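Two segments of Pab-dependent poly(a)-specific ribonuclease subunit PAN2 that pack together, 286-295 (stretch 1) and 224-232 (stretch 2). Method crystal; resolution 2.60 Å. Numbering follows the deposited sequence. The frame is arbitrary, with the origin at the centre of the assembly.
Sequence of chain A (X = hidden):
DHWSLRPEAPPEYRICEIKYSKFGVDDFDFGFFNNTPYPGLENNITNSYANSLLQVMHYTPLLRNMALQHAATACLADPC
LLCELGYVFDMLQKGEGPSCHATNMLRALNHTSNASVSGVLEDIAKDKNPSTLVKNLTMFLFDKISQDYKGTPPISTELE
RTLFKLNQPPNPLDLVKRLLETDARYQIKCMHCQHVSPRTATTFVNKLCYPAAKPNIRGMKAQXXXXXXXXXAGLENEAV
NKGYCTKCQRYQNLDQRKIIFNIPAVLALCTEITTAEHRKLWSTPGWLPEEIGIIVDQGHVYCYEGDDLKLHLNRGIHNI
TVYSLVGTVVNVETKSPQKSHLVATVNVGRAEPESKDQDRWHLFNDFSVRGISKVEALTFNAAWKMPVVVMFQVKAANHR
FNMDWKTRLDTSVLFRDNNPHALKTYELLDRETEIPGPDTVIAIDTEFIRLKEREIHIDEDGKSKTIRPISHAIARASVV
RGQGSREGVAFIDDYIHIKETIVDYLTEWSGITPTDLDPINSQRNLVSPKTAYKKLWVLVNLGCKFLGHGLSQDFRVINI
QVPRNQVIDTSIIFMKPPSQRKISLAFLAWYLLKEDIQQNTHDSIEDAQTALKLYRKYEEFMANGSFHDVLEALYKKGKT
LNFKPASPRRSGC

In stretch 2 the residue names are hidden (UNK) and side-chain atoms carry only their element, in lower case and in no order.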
ATOM      1  N   GLY A 286      -6.351  -8.381 -28.531  1.00 60.75           N
ATOM      2  CA  GLY A 286      -7.563  -8.864 -27.896  1.00 49.25           C
ATOM      3  C   GLY A 286      -7.419 -10.241 -27.276  1.00 52.46           C
ATOM      4  O   GLY A 286      -8.414 -10.914 -27.006  1.00 62.58           O
ATOM      5  N   TRP A 287      -6.179 -10.660 -27.042  1.00 48.50           N
ATOM      6  CA  TRP A 287      -5.916 -11.986 -26.495  1.00 43.32           C
ATOM      7  C   TRP A 287      -6.282 -12.066 -25.017  1.00 46.58           C
ATOM      8  O   TRP A 287      -6.766 -13.093 -24.547  1.00 54.97           O
ATOM      9  CB  TRP A 287      -4.449 -12.369 -26.691  1.00 46.07           C
ATOM     10  CG  TRP A 287      -4.181 -13.827 -26.479  1.00 50.94           C
ATOM     11  CD1 TRP A 287      -4.440 -14.840 -27.355  1.00 56.21           C
ATOM     12  CD2 TRP A 287      -3.598 -14.437 -25.320  1.00 53.51           C
ATOM     13  NE1 TRP A 287      -4.059 -16.044 -26.812  1.00 55.52           N
ATOM     14  CE2 TRP A 287      -3.538 -15.823 -25.564  1.00 54.50           C
ATOM     15  CE3 TRP A 287      -3.122 -13.946 -24.100  1.00 46.08           C
ATOM     16  CZ2 TRP A 287      -3.021 -16.724 -24.635  1.00 50.21           C
ATOM     17  CZ3 TRP A 287      -2.611 -14.841 -23.178  1.00 46.83           C
ATOM     18  CH2 TRP A 287      -2.564 -16.215 -23.451  1.00 51.67           C
ATOM     19  N   LEU A 288      -6.042 -10.980 -24.288  1.00 49.74           N
ATOM     20  CA  LEU A 288      -6.375 -10.926 -22.869  1.00 38.73           C
ATOM     21  C   LEU A 288      -7.793 -10.411 -22.660  1.00 48.52           C
ATOM     22  O   LEU A 288      -8.075  -9.240 -22.917  1.00 55.53           O
ATOM     23  CB  LEU A 288      -5.381 -10.041 -22.112  1.00 43.33           C
ATOM     24  CG  LEU A 288      -5.676  -9.834 -20.624  1.00 48.48           C
ATOM     25  CD1 LEU A 288      -5.651 -11.158 -19.875  1.00 45.57           C
ATOM     26  CD2 LEU A 288      -4.693  -8.849 -20.008  1.00 40.71           C
ATOM     27  N   PRO A 289      -8.692 -11.288 -22.194  1.00 51.19           N
ATOM     28  CA  PRO A 289     -10.080 -10.900 -21.935  1.00 48.15           C
ATOM     29  C   PRO A 289     -10.218 -10.146 -20.617  1.00 52.75           C
ATOM     30  O   PRO A 289      -9.494 -10.440 -19.665  1.00 57.22           O
ATOM     31  CB  PRO A 289     -10.807 -12.243 -21.878  1.00 45.02           C
ATOM     32  CG  PRO A 289      -9.778 -13.185 -21.357  1.00 39.14           C
ATOM     33  CD  PRO A 289      -8.453 -12.713 -21.901  1.00 47.79           C
ATOM     34  N   GLU A 290     -11.133  -9.185 -20.566  1.00 48.48           N
ATOM     35  CA  GLU A 290     -11.380  -8.446 -19.335  1.00 56.56           C
ATOM     36  C   GLU A 290     -12.368  -9.199 -18.454  1.00 51.03           C
ATOM     37  O   GLU A 290     -12.670  -8.777 -17.338  1.00 49.97           O
ATOM     38  CB  GLU A 290     -11.911  -7.043 -19.636  1.00 57.34           C
ATOM     39  CG  GLU A 290     -13.258  -7.027 -20.337  1.00 70.30           C
ATOM     40  CD  GLU A 290     -13.958  -5.686 -20.222  1.00 82.79           C
ATOM     41  OE1 GLU A 290     -14.107  -5.189 -19.086  1.00 78.62           O
ATOM     42  OE2 GLU A 290     -14.354  -5.129 -21.268  1.00 72.09           O
ATOM     43  N   GLU A 291     -12.865 -10.322 -18.962  1.00 52.69           N
ATOM     44  CA  GLU A 291     -13.871 -11.097 -18.251  1.00 53.65           C
ATOM     45  C   GLU A 291     -13.754 -12.584 -18.567  1.00 55.91           C
ATOM     46  O   GLU A 291     -13.742 -12.981 -19.733  1.00 54.62           O
ATOM     47  CB  GLU A 291     -15.270 -10.587 -18.604  1.00 55.74           C
ATOM     48  CG  GLU A 291     -16.341 -10.940 -17.592  1.00 57.60           C
ATOM     49  CD  GLU A 291     -17.659 -10.249 -17.884  1.00 62.14           C
ATOM     50  OE1 GLU A 291     -18.126 -10.321 -19.039  1.00 58.29           O
ATOM     51  OE2 GLU A 291     -18.225  -9.634 -16.958  1.00 56.76           O
ATOM     52  N   ILE A 292     -13.658 -13.402 -17.525  1.00 52.02           N
ATOM     53  CA  ILE A 292     -13.576 -14.850 -17.690  1.00 50.69           C
ATOM     54  C   ILE A 292     -14.548 -15.572 -16.764  1.00 57.23           C
ATOM     55  O   ILE A 292     -14.953 -15.037 -15.731  1.00 58.30           O
ATOM     56  CB  ILE A 292     -12.151 -15.379 -17.417  1.00 45.73           C
ATOM     57  CG1 ILE A 292     -11.704 -15.013 -16.001  1.00 51.39           C
ATOM     58  CG2 ILE A 292     -11.170 -14.842 -18.444  1.00 41.86           C
ATOM     59  CD1 ILE A 292     -10.321 -15.514 -15.649  1.00 44.56           C
ATOM     60  N   GLY A 293     -14.921 -16.788 -17.146  1.00 57.44           N
ATOM     61  CA  GLY A 293     -15.765 -17.626 -16.316  1.00 53.92           C
ATOM     62  C   GLY A 293     -15.101 -18.968 -16.085  1.00 51.50           C
ATOM     63  O   GLY A 293     -14.636 -19.603 -17.031  1.00 58.82           O
ATOM     64  N   ILE A 294     -15.049 -19.402 -14.829  1.00 47.30           N
ATOM     65  CA  ILE A 294     -14.353 -20.637 -14.486  1.00 53.24           C
ATOM     66  C   ILE A 294     -15.279 -21.680 -13.858  1.00 63.75           C
ATOM     67  O   ILE A 294     -16.048 -21.377 -12.944  1.00 60.01           O
ATOM     68  CB  ILE A 294     -13.176 -20.363 -13.528  1.00 50.97           C
ATOM     69  CG1 ILE A 294     -12.214 -19.343 -14.142  1.00 60.53           C
ATOM     70  CG2 ILE A 294     -12.441 -21.652 -13.203  1.00 52.09           C
ATOM     71  CD1 ILE A 294     -11.011 -19.029 -13.278  1.00 50.26           C
ATOM     72  N   ILE A 295     -15.198 -22.908 -14.365  1.00 67.80           N
ATOM     73  CA  ILE A 295     -15.987 -24.022 -13.848  1.00 68.65           C
ATOM     74  C   ILE A 295     -15.105 -25.046 -13.135  1.00 64.49           C
ATOM     75  O   ILE A 295     -14.162 -25.569 -13.723  1.00 68.51           O
ATOM     76  CB  ILE A 295     -16.764 -24.748 -14.972  1.00 74.83           C
ATOM     77  CG1 ILE A 295     -17.517 -23.752 -15.856  1.00 74.53           C
ATOM     78  CG2 ILE A 295     -17.726 -25.761 -14.378  1.00 77.46           C
ATOM     79  CD1 ILE A 295     -18.646 -24.382 -16.649  1.00 73.07           C
ATOM     80  N   UNK A 224      -4.665 -20.660 -32.660  1.00 89.51           N
ATOM     81  CA  UNK A 224      -5.901 -20.404 -31.924  1.00 90.59           C
ATOM     82  C   UNK A 224      -5.782 -20.796 -30.454  1.00 83.07           C
ATOM     83  O   UNK A 224      -6.688 -21.404 -29.886  1.00 88.50           O
ATOM     84  n   UNK A 224     -10.587 -20.449 -37.526  1.00121.62           N
ATOM     85  c   UNK A 224      -7.081 -21.135 -32.572  1.00 95.81           C
ATOM     86  n   UNK A 224      -9.177 -20.661 -35.721  1.00130.40           N
ATOM     87  n   UNK A 224     -10.963 -22.088 -35.967  1.00119.69           N
ATOM     88  c   UNK A 224      -7.479 -20.579 -33.931  1.00107.49           C
ATOM     89  c   UNK A 224     -10.242 -21.067 -36.404  1.00128.18           C
ATOM     90  c   UNK A 224      -8.716 -21.272 -34.477  1.00117.70           C
ATOM     91  N   UNK A 225      -4.653 -20.445 -29.847  1.00 70.96           N
ATOM     92  CA  UNK A 225      -4.444 -20.670 -28.423  1.00 62.27           C
ATOM     93  C   UNK A 225      -5.044 -19.513 -27.631  1.00 60.42           C
ATOM     94  O   UNK A 225      -4.663 -18.359 -27.824  1.00 65.64           O
ATOM     95  c   UNK A 225      -2.771 -21.386 -26.686  1.00 53.86           C
ATOM     96  c   UNK A 225      -0.739 -21.752 -28.933  1.00 61.05           C
ATOM     97  c   UNK A 225      -2.238 -21.665 -29.130  1.00 64.79           C
ATOM     98  c   UNK A 225      -2.949 -20.807 -28.082  1.00 61.00           C
ATOM     99  N   UNK A 226      -5.985 -19.822 -26.745  1.00 54.45           N
ATOM    100  CA  UNK A 226      -6.686 -18.785 -25.995  1.00 50.50           C
ATOM    101  C   UNK A 226      -6.147 -18.638 -24.576  1.00 52.77           C
ATOM    102  O   UNK A 226      -5.435 -19.509 -24.076  1.00 51.87           O
ATOM    103  c   UNK A 226      -8.198 -19.070 -25.925  1.00 48.83           C
ATOM    104  c   UNK A 226      -8.771 -19.248 -27.322  1.00 53.63           C
ATOM    105  o   UNK A 226      -8.430 -20.260 -25.162  1.00 52.60           O
ATOM    106  N   UNK A 227      -6.494 -17.524 -23.935  1.00 46.92           N
ATOM    107  CA  UNK A 227      -6.078 -17.256 -22.563  1.00 46.83           C
ATOM    108  C   UNK A 227      -6.745 -18.223 -21.591  1.00 51.20           C
ATOM    109  O   UNK A 227      -6.160 -18.604 -20.578  1.00 48.65           O
ATOM    110  c   UNK A 227      -7.180 -15.446 -19.818  1.00 38.22           C
ATOM    111  c   UNK A 227      -4.854 -15.227 -20.290  1.00 38.71           C
ATOM    112  c   UNK A 227      -5.655 -14.895 -18.060  1.00 42.33           C
ATOM    113  c   UNK A 227      -6.941 -15.152 -18.488  1.00 38.50           C
ATOM    114  c   UNK A 227      -6.139 -15.491 -20.733  1.00 40.15           C
ATOM    115  c   UNK A 227      -4.610 -14.932 -18.963  1.00 40.63           C
ATOM    116  c   UNK A 227      -6.403 -15.810 -22.179  1.00 43.39           C
ATOM    117  N   UNK A 228      -7.976 -18.613 -21.909  1.00 45.54           N
ATOM    118  CA  UNK A 228      -8.727 -19.549 -21.082  1.00 52.37           C
ATOM    119  C   UNK A 228      -8.030 -20.905 -21.022  1.00 58.20           C
ATOM    120  O   UNK A 228      -8.021 -21.565 -19.982  1.00 49.54           O
ATOM    121  o   UNK A 228     -10.850 -18.478 -21.590  1.00 57.45           O
ATOM    122  c   UNK A 228     -10.153 -19.711 -21.616  1.00 55.97           C
ATOM    123  N   UNK A 229      -7.443 -21.310 -22.144  1.00 49.21           N
ATOM    124  CA  UNK A 229      -6.715 -22.571 -22.222  1.00 44.95           C
ATOM    125  C   UNK A 229      -5.400 -22.501 -21.452  1.00 47.10           C
ATOM    126  O   UNK A 229      -4.994 -23.470 -20.809  1.00 46.46           O
ATOM    127  n   UNK A 229      -8.388 -23.949 -26.697  1.00 77.48           N
ATOM    128  c   UNK A 229      -7.703 -23.291 -24.471  1.00 56.54           C
ATOM    129  o   UNK A 229      -6.419 -22.896 -26.452  1.00 64.56           O
ATOM    130  c   UNK A 229      -7.449 -23.363 -25.964  1.00 69.00           C
ATOM    131  c   UNK A 229      -6.451 -22.943 -23.682  1.00 46.52           C
ATOM    132  N   UNK A 230      -4.738 -21.351 -21.524  1.00 46.41           N
ATOM    133  CA  UNK A 230      -3.476 -21.143 -20.822  1.00 48.87           C
ATOM    134  C   UNK A 230      -3.703 -21.106 -19.312  1.00 49.53           C
ATOM    135  O   UNK A 230      -2.912 -21.649 -18.540  1.00 44.37           O
ATOM    136  c   UNK A 230      -2.392 -19.947 -22.751  1.00 39.59           C
ATOM    137  c   UNK A 230      -2.786 -19.841 -21.285  1.00 48.46           C
ATOM    138  c   UNK A 230      -1.569 -19.537 -20.427  1.00 45.06           C
ATOM    139  N   UNK A 231      -4.797 -20.471 -18.901  1.00 48.58           N
ATOM    140  CA  UNK A 231      -5.168 -20.414 -17.491  1.00 46.61           C
ATOM    141  C   UNK A 231      -5.493 -21.804 -16.951  1.00 49.68           C
ATOM    142  O   UNK A 231      -5.054 -22.174 -15.861  1.00 44.75           O
ATOM    143  c   UNK A 231      -6.952 -19.428 -15.880  1.00 40.54           C
ATOM    144  c   UNK A 231      -8.137 -18.479 -15.829  1.00 49.56           C
ATOM    145  c   UNK A 231      -5.894 -19.019 -14.869  1.00 43.35           C
ATOM    146  c   UNK A 231      -6.363 -19.480 -17.291  1.00 40.74           C
ATOM    147  N   UNK A 232      -6.264 -22.566 -17.721  1.00 47.27           N
ATOM    148  CA  UNK A 232      -6.638 -23.924 -17.341  1.00 44.30           C
ATOM    149  C   UNK A 232      -5.412 -24.819 -17.197  1.00 46.81           C
ATOM    150  O   UNK A 232      -5.314 -25.611 -16.259  1.00 44.35           O
ATOM    151  c   UNK A 232      -8.823 -26.535 -19.240  1.00 60.23           C
ATOM    152  c   UNK A 232      -9.007 -28.037 -19.106  1.00 59.15           C
ATOM    153  c   UNK A 232      -7.862 -26.005 -18.190  1.00 58.54           C
ATOM    154  c   UNK A 232      -7.603 -24.518 -18.370  1.00 47.44           C
ATOM    155  n   UNK A 232      -9.478 -28.422 -17.746  1.00 58.04           N
TER
HETATM  156  O   HOH W   1      -7.655 -15.475 -25.424  1.00 38.63           O

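Position 224 carries a long unbranched run of three carbons and a nitrogen, ending in a carbon that holds two more nitrogens. It touches nothing on stretch 1. That guanidinium pattern is arginine. Arg 224 points away from stretch 1 and is poorly ordered.

Position 225 has four side-chain carbons. They fork at the first, and one arm is two carbons long. Its backbone O takes a hydrogen bond from Trp 287 NE1 at 2.6 Å. The angle at the hydrogen is 166°, so the bond is short and nearly straight. The carbonyl lies at the edge of the indole, near its plane, where the N-H points. The forked carbons make this isoleucine. The end of the Ile 225 side chain leads away from stretch 1; the contact runs through the backbone carbonyl.

Position 226 has one carbon carrying an oxygen and a second carbon. Its backbone C lies 3.7 Å from Trp 287 CZ2. A beta-branched side chain with one hydroxyl is threonine. Thr 226 points away from stretch 1 and sits at the N-cap of the helix that follows. Its OG1 accepts a weak capping bond from the backbone N of position 229, at 3.3 Å.

Position 227 has one carbon followed by a ring of six carbons, with no oxygen on the ring. The ring edge is turned toward the face of Trp 287, with the planes at 86° and the centroids of the two six-membered rings 5.7 Å apart. The CB also lies over that indole face. Leu 288 CD1 sits over one face of the six-carbon ring, Pro 289 CD comes near it, and Ile 292 CG2 meets its edge. It is phenylalanine. Leu 288 CD1 is 4.0 Å from Phe 227 CE1, and Pro 289 CD is 3.7 Å from Phe 227 CD2. A water joins the backbones: it accepts from Phe 227 N at 2.8 Å and donates to Trp 287 O at 2.7 Å.

Position 228 has one carbon and one oxygen. The side chain touches nothing on stretch 1. It is serine. Ser 228 OG is hydrogen-bonded elsewhere in the structure.

Position 229 has three carbons, the third carrying an oxygen and a nitrogen. It does not touch stretch 1. This fits glutamine. Gln 229 OE1 accepts from Thr 226 N at 3.1 Å, a second bond between the same two residues.

Position 230 has one carbon carrying two more. One of these packs at the indole edge of Trp 287. It is valine. Val 230 CG2 is 3.8 Å from Trp 287 CZ2.

Position 231 has four carbons forked at the second. One terminal carbon packs on both Ile 292 and Ile 294. It is leucine. Leu 231 CD2 lies 3.7 Å from Ile 292 CD1 and 3.9 Å from Ile 294 CD1.

Position 232 has four carbons in a row ending in nitrogen. It makes no contact with stretch 1. It is lysine.

The contact is mainly apolar. Trp 287 and Phe 227 give up the largest areas. The indole N-H is satisfied by a carbonyl just before the helix, while Leu 231 carries the packing along the strand, from Ile 292 to Ile 294.

Stretch 2, residues 224-232: RITFSQVLK
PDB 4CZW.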